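Local coordinates for enoyl-CoA hydratase/isomerase family protein (Ruegeria pomeroyi, PDB 3L3S) that belongs to the crotonase superfamily and probably acts as a hydro-lyase on acyl-CoA substrates of lipid metabolism, at residues B[51-55]-B[202-206]; B[30-35]-B[88-93]; B[132-137]-B[174-179]. All coordinates share one frame; numbering follows the deposited sequence.

Contact 1: B[51-55]-B[202-206]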
loop_
_atom_site.group_PDB
_atom_site.type_symbol
_atom_site.label_atom_id
_atom_site.label_comp_id
_atom_site.label_asym_id
_atom_site.label_seq_id
_atom_site.Cartn_x
_atom_site.Cartn_y
_atom_site.Cartn_z
ATOM N N VAL B 51 1.473 22.373 -23.760
ATOM C CA VAL B 51 1.725 21.006 -23.299
ATOM C C VAL B 51 0.789 20.710 -22.124
ATOM O O VAL B 51 0.909 21.313 -21.059
ATOM C CB VAL B 51 3.196 20.825 -22.848
ATOM C CG1 VAL B 51 3.424 19.419 -22.257
ATOM C CG2 VAL B 51 4.133 21.073 -24.023
ATOM N N HIS B 52 -0.147 19.793 -22.337
ATOM C CA HIS B 52 -1.110 19.423 -21.308
ATOM C C HIS B 52 -0.756 18.099 -20.633
ATOM O O HIS B 52 -0.937 17.950 -19.427
ATOM C CB HIS B 52 -2.525 19.345 -21.895
ATOM C CG HIS B 52 -3.082 20.657 -22.377
ATOM N ND1 HIS B 52 -4.376 20.779 -22.834
ATOM C CD2 HIS B 52 -2.524 21.886 -22.504
ATOM C CE1 HIS B 52 -4.589 22.023 -23.230
ATOM N NE2 HIS B 52 -3.481 22.715 -23.039
ATOM N N VAL B 53 -0.299 17.125 -21.422
ATOM C CA VAL B 53 0.081 15.797 -20.919
ATOM C C VAL B 53 1.399 15.297 -21.516
ATOM O O VAL B 53 1.736 15.619 -22.660
ATOM C CB VAL B 53 -1.034 14.724 -21.162
ATOM C CG1 VAL B 53 -2.194 14.933 -20.238
ATOM C CG2 VAL B 53 -1.556 14.801 -22.552
ATOM N N LEU B 54 2.148 14.531 -20.724
ATOM C CA LEU B 54 3.434 13.970 -21.141
ATOM C C LEU B 54 3.378 12.463 -21.338
ATOM O O LEU B 54 2.777 11.750 -20.529
ATOM C CB LEU B 54 4.524 14.246 -20.095
ATOM C CG LEU B 54 5.197 15.589 -19.802
ATOM C CD1 LEU B 54 6.031 15.989 -20.981
ATOM C CD2 LEU B 54 4.198 16.667 -19.422
ATOM N N VAL B 55 3.977 11.995 -22.434
ATOM C CA VAL B 55 4.081 10.566 -22.740
ATOM C C VAL B 55 5.572 10.276 -22.927
ATOM O O VAL B 55 6.251 10.983 -23.658
ATOM C CB VAL B 55 3.294 10.129 -24.018
ATOM C CG1 VAL B 55 3.576 8.652 -24.342
ATOM C CG2 VAL B 55 1.781 10.318 -23.826
ATOM N N ALA B 202 -4.330 9.795 -23.228
ATOM C CA ALA B 202 -3.590 11.044 -23.059
ATOM C C ALA B 202 -4.347 12.205 -23.714
ATOM O O ALA B 202 -4.478 13.280 -23.113
ATOM C CB ALA B 202 -2.181 10.923 -23.650
ATOM N N GLY B 203 -4.894 11.946 -24.910
ATOM C CA GLY B 203 -5.667 12.934 -25.662
ATOM C C GLY B 203 -6.918 13.420 -24.946
ATOM O O GLY B 203 -7.220 14.617 -24.973
ATOM N N ALA B 204 -7.608 12.493 -24.269
ATOM C CA ALA B 204 -8.818 12.780 -23.491
ATOM C C ALA B 204 -8.440 13.570 -22.233
ATOM O O ALA B 204 -9.160 14.487 -21.847
ATOM C CB ALA B 204 -9.543 11.490 -23.113
ATOM N N LEU B 205 -7.282 13.238 -21.649
ATOM C CA LEU B 205 -6.750 13.924 -20.473
ATOM C C LEU B 205 -6.394 15.367 -20.819
ATOM O O LEU B 205 -6.654 16.281 -20.028
ATOM C CB LEU B 205 -5.512 13.216 -19.927
ATOM C CG LEU B 205 -5.642 12.371 -18.663
ATOM C CD1 LEU B 205 -4.303 11.735 -18.366
ATOM C CD2 LEU B 205 -6.103 13.234 -17.493
ATOM N N ALA B 206 -5.874 15.556 -22.033
ATOM C CA ALA B 206 -5.498 16.867 -22.562
ATOM C C ALA B 206 -6.712 17.734 -22.920
ATOM O O ALA B 206 -6.629 18.958 -22.904
ATOM C CB ALA B 206 -4.612 16.691 -23.793
#

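Contact 2: B[30-35]-B[88-93]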
loop_
_atom_site.group_PDB
_atom_site.type_symbol
_atom_site.label_atom_id
_atom_site.label_comp_id
_atom_site.label_asym_id
_atom_site.label_seq_id
_atom_site.Cartn_x
_atom_site.Cartn_y
_atom_site.Cartn_z
ATOM N N LEU B 30 20.185 5.925 -19.913
ATOM C CA LEU B 30 20.120 7.158 -19.150
ATOM C C LEU B 30 21.542 7.605 -18.819
ATOM O O LEU B 30 22.029 7.439 -17.692
ATOM C CB LEU B 30 19.276 6.985 -17.881
ATOM C CG LEU B 30 17.776 6.773 -18.096
ATOM C CD1 LEU B 30 17.134 6.245 -16.850
ATOM C CD2 LEU B 30 17.097 8.048 -18.523
ATOM N N SER B 31 22.236 8.102 -19.846
ATOM C CA SER B 31 23.585 8.645 -19.695
ATOM C C SER B 31 23.399 10.046 -19.087
ATOM O O SER B 31 22.257 10.497 -18.917
ATOM C CB SER B 31 24.286 8.731 -21.059
ATOM O OG SER B 31 23.604 9.581 -21.964
ATOM N N ARG B 32 24.489 10.740 -18.768
ATOM C CA ARG B 32 24.379 12.077 -18.187
ATOM C C ARG B 32 23.733 13.068 -19.164
ATOM O O ARG B 32 22.907 13.892 -18.762
ATOM C CB ARG B 32 25.747 12.557 -17.686
ATOM C CG ARG B 32 25.738 13.887 -16.924
ATOM C CD ARG B 32 24.796 13.901 -15.706
ATOM N NE ARG B 32 24.575 15.266 -15.236
ATOM C CZ ARG B 32 23.637 16.088 -15.702
ATOM N NH1 ARG B 32 22.803 15.691 -16.652
ATOM N NH2 ARG B 32 23.548 17.320 -15.230
ATOM N N ALA B 33 24.015 12.884 -20.455
ATOM C CA ALA B 33 23.477 13.734 -21.516
ATOM C C ALA B 33 22.002 13.439 -21.808
ATOM O O ALA B 33 21.289 14.303 -22.309
ATOM C CB ALA B 33 24.317 13.580 -22.789
HETATM N N MSE B 34 21.567 12.214 -21.496
HETATM C CA MSE B 34 20.180 11.788 -21.702
HETATM C C MSE B 34 19.311 12.315 -20.561
HETATM O O MSE B 34 18.192 12.777 -20.791
HETATM C CB MSE B 34 20.081 10.254 -21.814
HETATM C CG MSE B 34 18.661 9.680 -21.949
HETATM SE SE MSE B 34 17.711 10.141 -23.589
HETATM C CE MSE B 34 18.087 8.515 -24.583
ATOM N N ILE B 35 19.852 12.265 -19.345
ATOM C CA ILE B 35 19.174 12.760 -18.147
ATOM C C ILE B 35 18.966 14.275 -18.285
ATOM O O ILE B 35 17.884 14.770 -17.999
ATOM C CB ILE B 35 19.984 12.410 -16.870
ATOM C CG1 ILE B 35 19.908 10.900 -16.617
ATOM C CG2 ILE B 35 19.473 13.189 -15.640
ATOM C CD1 ILE B 35 20.994 10.365 -15.711
ATOM N N ASP B 88 27.688 13.310 -9.664
ATOM C CA ASP B 88 26.981 14.262 -10.525
ATOM C C ASP B 88 25.843 13.541 -11.261
ATOM O O ASP B 88 24.733 14.076 -11.371
ATOM C CB ASP B 88 27.964 14.900 -11.524
ATOM C CG ASP B 88 27.273 15.748 -12.574
ATOM O OD1 ASP B 88 26.931 16.909 -12.280
ATOM O OD2 ASP B 88 27.042 15.232 -13.686
ATOM N N LEU B 89 26.134 12.316 -11.709
ATOM C CA LEU B 89 25.200 11.459 -12.444
ATOM C C LEU B 89 23.945 11.134 -11.641
ATOM O O LEU B 89 22.844 11.443 -12.084
ATOM C CB LEU B 89 25.899 10.156 -12.894
ATOM C CG LEU B 89 25.145 9.050 -13.652
ATOM C CD1 LEU B 89 24.750 9.497 -15.047
ATOM C CD2 LEU B 89 26.016 7.811 -13.739
ATOM N N PHE B 90 24.136 10.572 -10.449
ATOM C CA PHE B 90 23.036 10.190 -9.568
ATOM C C PHE B 90 22.220 11.347 -8.980
ATOM O O PHE B 90 20.992 11.233 -8.880
ATOM C CB PHE B 90 23.524 9.229 -8.479
ATOM C CG PHE B 90 24.085 7.932 -9.012
ATOM C CD1 PHE B 90 23.478 7.263 -10.097
ATOM C CD2 PHE B 90 25.250 7.386 -8.455
ATOM C CE1 PHE B 90 24.034 6.062 -10.625
ATOM C CE2 PHE B 90 25.818 6.187 -8.967
ATOM C CZ PHE B 90 25.207 5.528 -10.059
ATOM N N GLU B 91 22.887 12.458 -8.630
ATOM C CA GLU B 91 22.205 13.649 -8.093
ATOM C C GLU B 91 21.320 14.302 -9.160
ATOM O O GLU B 91 20.229 14.808 -8.854
ATOM C CB GLU B 91 23.205 14.669 -7.524
ATOM C CG GLU B 91 23.706 14.325 -6.109
ATOM C CD GLU B 91 24.921 15.138 -5.638
ATOM O OE1 GLU B 91 25.430 14.818 -4.543
ATOM O OE2 GLU B 91 25.383 16.073 -6.336
ATOM N N ALA B 92 21.771 14.225 -10.414
ATOM C CA ALA B 92 21.028 14.775 -11.546
ATOM C C ALA B 92 19.901 13.828 -11.929
ATOM O O ALA B 92 18.837 14.274 -12.369
ATOM C CB ALA B 92 21.937 15.005 -12.719
ATOM N N CYS B 93 20.137 12.528 -11.740
ATOM C CA CYS B 93 19.133 11.511 -12.037
ATOM C C CYS B 93 18.002 11.602 -11.020
ATOM O O CYS B 93 16.841 11.538 -11.398
ATOM C CB CYS B 93 19.728 10.105 -12.018
ATOM S SG CYS B 93 18.500 8.829 -12.342
#

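Contact 3: B[132-137]-B[174-179]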
loop_
_atom_site.group_PDB
_atom_site.type_symbol
_atom_site.label_atom_id
_atom_site.label_comp_id
_atom_site.label_asym_id
_atom_site.label_seq_id
_atom_site.Cartn_x
_atom_site.Cartn_y
_atom_site.Cartn_z
ATOM N N SER B 132 2.726 -3.999 -22.805
ATOM C CA SER B 132 2.344 -5.059 -23.741
ATOM C C SER B 132 2.650 -6.342 -22.958
ATOM O O SER B 132 3.332 -6.266 -21.935
ATOM C CB SER B 132 3.213 -4.983 -25.014
ATOM O OG SER B 132 4.498 -5.579 -24.849
ATOM N N PRO B 133 2.139 -7.521 -23.398
ATOM C CA PRO B 133 2.440 -8.753 -22.650
ATOM C C PRO B 133 3.904 -9.178 -22.566
ATOM O O PRO B 133 4.309 -9.766 -21.566
ATOM C CB PRO B 133 1.591 -9.795 -23.360
ATOM C CG PRO B 133 0.391 -9.027 -23.700
ATOM C CD PRO B 133 0.992 -7.769 -24.294
ATOM N N ALA B 134 4.698 -8.809 -23.570
ATOM C CA ALA B 134 6.128 -9.140 -23.629
ATOM C C ALA B 134 7.029 -8.311 -22.699
ATOM O O ALA B 134 8.225 -8.593 -22.569
ATOM C CB ALA B 134 6.621 -9.023 -25.055
ATOM N N ALA B 135 6.444 -7.313 -22.037
ATOM C CA ALA B 135 7.179 -6.435 -21.132
ATOM C C ALA B 135 7.678 -7.117 -19.857
ATOM O O ALA B 135 6.907 -7.763 -19.137
ATOM C CB ALA B 135 6.346 -5.201 -20.792
ATOM N N ARG B 136 8.994 -7.033 -19.647
ATOM C CA ARG B 136 9.651 -7.608 -18.477
ATOM C C ARG B 136 10.198 -6.484 -17.604
ATOM O O ARG B 136 10.430 -5.369 -18.075
ATOM C CB ARG B 136 10.725 -8.619 -18.866
ATOM C CG ARG B 136 10.172 -9.895 -19.520
ATOM C CD ARG B 136 11.288 -10.808 -20.032
ATOM N NE ARG B 136 12.336 -10.066 -20.746
ATOM C CZ ARG B 136 12.487 -10.017 -22.069
ATOM N NH1 ARG B 136 11.660 -10.673 -22.881
ATOM N NH2 ARG B 136 13.476 -9.298 -22.581
ATOM N N PHE B 137 10.272 -6.749 -16.301
ATOM C CA PHE B 137 10.684 -5.750 -15.316
ATOM C C PHE B 137 11.769 -6.290 -14.404
ATOM O O PHE B 137 11.661 -7.402 -13.883
ATOM C CB PHE B 137 9.453 -5.297 -14.502
ATOM C CG PHE B 137 8.281 -4.885 -15.359
ATOM C CD1 PHE B 137 8.167 -3.566 -15.825
ATOM C CD2 PHE B 137 7.333 -5.837 -15.785
ATOM C CE1 PHE B 137 7.122 -3.194 -16.710
ATOM C CE2 PHE B 137 6.292 -5.481 -16.672
ATOM C CZ PHE B 137 6.182 -4.165 -17.134
ATOM N N TYR B 174 10.686 -10.085 -13.965
ATOM C CA TYR B 174 9.272 -10.363 -13.750
ATOM C C TYR B 174 8.486 -9.974 -14.980
ATOM O O TYR B 174 8.796 -8.964 -15.607
ATOM C CB TYR B 174 8.779 -9.565 -12.547
ATOM C CG TYR B 174 9.411 -9.970 -11.231
ATOM C CD1 TYR B 174 8.796 -10.929 -10.399
ATOM C CD2 TYR B 174 10.621 -9.394 -10.801
ATOM C CE1 TYR B 174 9.368 -11.302 -9.161
ATOM C CE2 TYR B 174 11.205 -9.761 -9.570
ATOM C CZ TYR B 174 10.568 -10.713 -8.760
ATOM O OH TYR B 174 11.125 -11.072 -7.569
ATOM N N ASP B 175 7.446 -10.752 -15.293
ATOM C CA ASP B 175 6.608 -10.505 -16.473
ATOM C C ASP B 175 5.553 -9.402 -16.298
ATOM O O ASP B 175 5.470 -8.781 -15.237
ATOM C CB ASP B 175 5.985 -11.828 -17.001
ATOM C CG ASP B 175 5.084 -12.555 -15.976
ATOM O OD1 ASP B 175 4.918 -12.093 -14.828
ATOM O OD2 ASP B 175 4.530 -13.618 -16.335
ATOM N N ALA B 176 4.760 -9.170 -17.343
ATOM C CA ALA B 176 3.702 -8.162 -17.340
ATOM C C ALA B 176 2.544 -8.487 -16.400
ATOM O O ALA B 176 1.962 -7.583 -15.792
ATOM C CB ALA B 176 3.182 -7.941 -18.752
ATOM N N ASP B 177 2.230 -9.778 -16.278
ATOM C CA ASP B 177 1.148 -10.247 -15.421
ATOM C C ASP B 177 1.388 -9.996 -13.940
ATOM O O ASP B 177 0.476 -9.553 -13.240
ATOM C CB ASP B 177 0.837 -11.719 -15.683
ATOM C CG ASP B 177 0.104 -11.932 -16.995
ATOM O OD1 ASP B 177 0.504 -12.834 -17.762
ATOM O OD2 ASP B 177 -0.877 -11.208 -17.265
ATOM N N TRP B 178 2.636 -10.190 -13.504
ATOM C CA TRP B 178 3.043 -9.987 -12.111
ATOM C C TRP B 178 2.989 -8.494 -11.828
ATOM O O TRP B 178 2.580 -8.083 -10.751
ATOM C CB TRP B 178 4.473 -10.521 -11.885
ATOM C CG TRP B 178 5.000 -10.444 -10.461
ATOM C CD1 TRP B 178 4.905 -11.415 -9.499
ATOM C CD2 TRP B 178 5.698 -9.346 -9.854
ATOM N NE1 TRP B 178 5.496 -10.989 -8.333
ATOM C CE2 TRP B 178 5.991 -9.725 -8.517
ATOM C CE3 TRP B 178 6.109 -8.072 -10.308
ATOM C CZ2 TRP B 178 6.680 -8.871 -7.620
ATOM C CZ3 TRP B 178 6.796 -7.217 -9.418
ATOM C CH2 TRP B 178 7.072 -7.627 -8.087
ATOM N N ALA B 179 3.431 -7.708 -12.809
ATOM C CA ALA B 179 3.460 -6.253 -12.725
ATOM C C ALA B 179 2.078 -5.632 -12.632
ATOM O O ALA B 179 1.901 -4.627 -11.944
ATOM C CB ALA B 179 4.201 -5.678 -13.887
#

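Contact 1: B[51-55]-B[202-206]
Val53 pushes its two methyls against one side of helix 194-207, the central link between a sheet strand of the crotonase fold and the helix that covers it. The short segments run nearly antiparallel, at 163°, with their axes 8.7 Å apart. Val53 CG2 occupies the cleft between Ala202 and Ala206, one helical turn apart; it lies 3.8 Å from Ala206 CB and also rests on the carbonyl oxygen of Ala202, which already accepts the helical bond from Ala206 N. The other branch, Val53 CG1, stands anti to the carbonyl carbon (chi1 -73°), a torsion that carries it to 3.7 Å from Leu205 CB. The small side chains of Ala202 and Ala206 let the helix backbone come near, with the CA atoms of His52 and Ala206 5.2 Å apart. Further along the strand, Val55 CG2 meets Ala202 CB at 4.0 Å; the Ala202 methyl is thus touched by CG2 of both Val53 and Val55. Leu205 also packs on Leu169 of a neighbouring subunit, which places this edge near the trimer interface. The Ala206 methyl also touches the start of segment 51-55: Ala206 CB lies 3.9 Å from His52 CB, while the imidazole extends to the carbonyl near the helix end. There His52 ND1 donates to Ala206 O at 2.9 Å, a nearly straight bond (167°) that lies in the ring plane and meets a carbonyl lone pair.

Contact 2: B[30-35]-B[88-93]
The first turn of helix 32-45 lies beside helix 84-101, with the CA atoms of Arg32 and Leu89 5.8 Å apart and those of Ile35 and Cys93 slightly more widely spaced. Arg32 covers the solvent-facing side of this helix-helix contact. Its CG is anti to the backbone N (chi1 -174°), and a bend at the next torsion (chi2 56°) turns the chain across the neighbouring helix. The guanidinium then lies with one face over the Ala92 methyl, which sits beneath its centre, 3.6 Å from Arg32 CZ. Its NE-H is directed at Asp88, one helical turn before Ala92: Arg32 NE donates to Asp88 OD2 at 2.9 Å in a salt bridge. The oxygen is near the guanidinium plane but is met on its syn side, well out of the carboxylate plane, and the bond is bent to 140°. Deeper in, Ile35 uses both branches. Its CD1 touches Leu89 CD1 and Cys93 CB, 3.9 Å from each, while Ile35 CG2 lies 3.5 Å from the carbonyl oxygen of Ala92. Leu89 CD1 also lies against the backbone N of Arg32, just after the N-cap Ser31. On the far side of helix 84-101, Phe90 makes an edge-to-face contact with Phe243 of a neighbouring subunit. Without the guanidinium, as with an alanine here, Asp88 would probably lose this cationic mate and the Ala92 methyl its flat cover. The chemistry is thus divided: apolar packing of Ile35 on Leu89 and Cys93 lies beside one ion pair, whose arginine is both a charge for Asp88 and a lid for Ala92.

Contact 3: B[132-137]-B[174-179]
Tyr174 and Phe137 form a single antiparallel, hydrogen-bonded beta bridge, which ties the beginning of strand 137-138, at the end of the loop after strand 128-131 of the crotonase fold, to the residues leading into helix 176-182. Both bonds of the pair are present: Tyr174 N donates to Phe137 O at 2.9 Å, and Phe137 N returns a bond to Tyr174 O at 2.8 Å. The same Tyr174 oxygen receives a CA-H contact from Arg136. The phenol ring turns away from the bridge; one edge still passes near Phe137 O, while the hydroxyl is bonded to Glu166. Asp175 follows as the N-cap, its OD1 accepting from Trp178 N, which approaches from above the carboxylate plane. The backbone oxygen of Asp175 lies at the edge of the Phe137 ring, 3.5 Å from Phe137 CD2. Ala176 opens the helix and points its methyl into the type I turn of Ser132 to Ala135, where Ala176 CB is 3.5 Å from Pro133 O and almost as near to Ser132 O. Trp178 turns back along its own segment: its indole takes Tyr174 CD1 over its centre, 3.5 Å above the plane, while Trp178 CZ3 lies toward the rim of the Tyr174 ring. Met167 of helix 161-170 packs against both of these rings. Ala179, one turn into the helix, faces the loop again. The Phe137 ring reaches it because CG lies beside the backbone N (chi1 -51°), anti to the carbonyl carbon, which carries Phe137 CE2 to within 3.5 Å of Ala179 CB.

How the contacts relate
The three contacts sit far apart in one crotonase fold, their centres 25 to 26 Å from one another, and none touches another. Contacts 1 and 2 interlock along the chain: 30-35 precedes 51-55, and 88-93 follows before 202-206 closes contact 1. Helix 32-45 of contact 2 leads directly to strand 53-58 of contact 1. Contact 3 comes after contact 2 and falls wholly within the chain spanned by contact 1. Strand 53-58 and strand 128-131, which ends just before contact 3, belong to the same six-stranded mixed sheet, whereas contact 2 packs two helices against each other. Leu205, Phe90 and Tyr174 also meet neighbouring subunits.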